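Minor fimbrium subunit Mfa5 (Porphyromonas gingivalis ATCC 33277, PDB 6TO1) is an accessory subunit of the minor fimbriae, pili that mediate biofilm formation and adhesion to host cells and to other oral bacteria. Local coordinates at residues His384-Thr387 against Ala391-Ala394. Residues are numbered along the deposited sequence; the frame is centred on the assembly and turned at random.
Sequences HFFT and ANLA
Asn392, on helix 390-395, meets Phe386 and Thr387 at the end of strand 385-387. This strand is an outermost one in the central mixed sheet of the von Willebrand factor type A domain, a Rossmann-like fold of sheet flanked by helices. The contact spans the short connection from this strand to the helix.

One hydrogen bond crosses the turn. Asn392 ND2 donates to Thr387 O at 3.0 Å, with an N-H...O angle of 162°. The oxygen lies in the plane of the Asn392 amide. The donor sits somewhat out of the carbonyl plane of Thr387. With CG beside its own backbone N (chi1 -71°), Asn392 reaches back to the strand end. The backbone N of Asn392 is hydrogen-bonded to Thr389 OG1, so its main chain and its side-chain amide each hold to a residue of the turn or the strand end.

The apolar part centres on the Phe386 ring. Its CD1 lies 3.5 Å from Asn392 CB, an oblique approach. The ring and the Asn392 side-chain amide are steeply inclined, their planes 70° apart. Backbone bonds to Thr360 and Gly362 hold Phe386 against the neighbouring strand 357-362. Leu393 packs on Ser148, Ser152 and Phe156 of helix 143-160 and so joins the short helix to that longer one. Toward the strand, Leu393 CD2 comes to the edge of the Phe386 ring, near its plane, 4.3 Å from CE1.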
loop_
_atom_site.group_PDB
_atom_site.type_symbol
_atom_site.label_atom_id
_atom_site.label_comp_id
_atom_site.label_asym_id
_atom_site.label_seq_id
_atom_site.Cartn_x
_atom_site.Cartn_y
_atom_site.Cartn_z
ATOM N N HIS A 384 27.181 -7.395 4.757
ATOM C CA HIS A 384 26.421 -7.587 5.984
ATOM C C HIS A 384 27.318 -7.808 7.201
ATOM O O HIS A 384 26.819 -8.177 8.274
ATOM C CB HIS A 384 25.456 -8.766 5.837
ATOM C CG HIS A 384 24.242 -8.453 5.027
ATOM N ND1 HIS A 384 24.292 -8.222 3.666
ATOM C CD2 HIS A 384 22.944 -8.334 5.380
ATOM C CE1 HIS A 384 23.075 -7.992 3.219
ATOM N NE2 HIS A 384 22.240 -8.045 4.240
ATOM N N PHE A 385 28.618 -7.597 7.055
ATOM C CA PHE A 385 29.555 -7.519 8.161
ATOM C C PHE A 385 30.006 -6.075 8.324
ATOM O O PHE A 385 30.225 -5.369 7.329
ATOM C CB PHE A 385 30.792 -8.401 7.902
ATOM C CG PHE A 385 31.946 -8.075 8.772
ATOM C CD1 PHE A 385 32.016 -8.559 10.064
ATOM C CD2 PHE A 385 32.983 -7.269 8.310
ATOM C CE1 PHE A 385 33.091 -8.268 10.875
ATOM C CE2 PHE A 385 34.054 -6.959 9.135
ATOM C CZ PHE A 385 34.111 -7.476 10.409
ATOM N N PHE A 386 30.174 -5.635 9.565
ATOM C CA PHE A 386 30.909 -4.403 9.815
ATOM C C PHE A 386 31.605 -4.465 11.165
ATOM O O PHE A 386 31.214 -5.221 12.055
ATOM C CB PHE A 386 29.995 -3.162 9.689
ATOM C CG PHE A 386 28.828 -3.115 10.646
ATOM C CD1 PHE A 386 28.991 -2.598 11.920
ATOM C CD2 PHE A 386 27.564 -3.530 10.252
ATOM C CE1 PHE A 386 27.924 -2.523 12.798
ATOM C CE2 PHE A 386 26.487 -3.467 11.134
ATOM C CZ PHE A 386 26.675 -2.942 12.394
ATOM N N THR A 387 32.687 -3.706 11.281
ATOM C CA THR A 387 33.389 -3.600 12.548
ATOM C C THR A 387 32.632 -2.641 13.457
ATOM O O THR A 387 31.986 -1.701 12.997
ATOM C CB THR A 387 34.821 -3.099 12.358
ATOM O OG1 THR A 387 34.775 -1.850 11.663
ATOM C CG2 THR A 387 35.636 -4.098 11.546
ATOM N N ALA A 391 30.988 4.919 14.552
ATOM C CA ALA A 391 30.201 5.379 13.420
ATOM C C ALA A 391 29.385 4.247 12.797
ATOM O O ALA A 391 28.245 4.463 12.366
ATOM C CB ALA A 391 31.108 6.020 12.373
ATOM N N ASN A 392 29.949 3.040 12.713
ATOM C CA ASN A 392 29.178 1.942 12.143
ATOM C C ASN A 392 28.029 1.562 13.070
ATOM O O ASN A 392 26.908 1.314 12.611
ATOM C CB ASN A 392 30.084 0.741 11.874
ATOM C CG ASN A 392 31.033 0.973 10.720
ATOM O OD1 ASN A 392 30.793 1.812 9.855
ATOM N ND2 ASN A 392 32.113 0.223 10.699
ATOM N N LEU A 393 28.295 1.516 14.376
ATOM C CA LEU A 393 27.265 1.150 15.345
ATOM C C LEU A 393 26.115 2.146 15.325
ATOM O O LEU A 393 24.942 1.757 15.395
ATOM C CB LEU A 393 27.870 1.070 16.744
ATOM C CG LEU A 393 28.928 0.003 16.993
ATOM C CD1 LEU A 393 29.622 0.153 18.326
ATOM C CD2 LEU A 393 28.286 -1.399 16.881
ATOM N N ALA A 394 26.425 3.438 15.217
ATOM C CA ALA A 394 25.372 4.443 15.272
ATOM C C ALA A 394 24.442 4.345 14.072
ATOM O O ALA A 394 23.242 4.620 14.191
ATOM C CB ALA A 394 25.992 5.839 15.359
#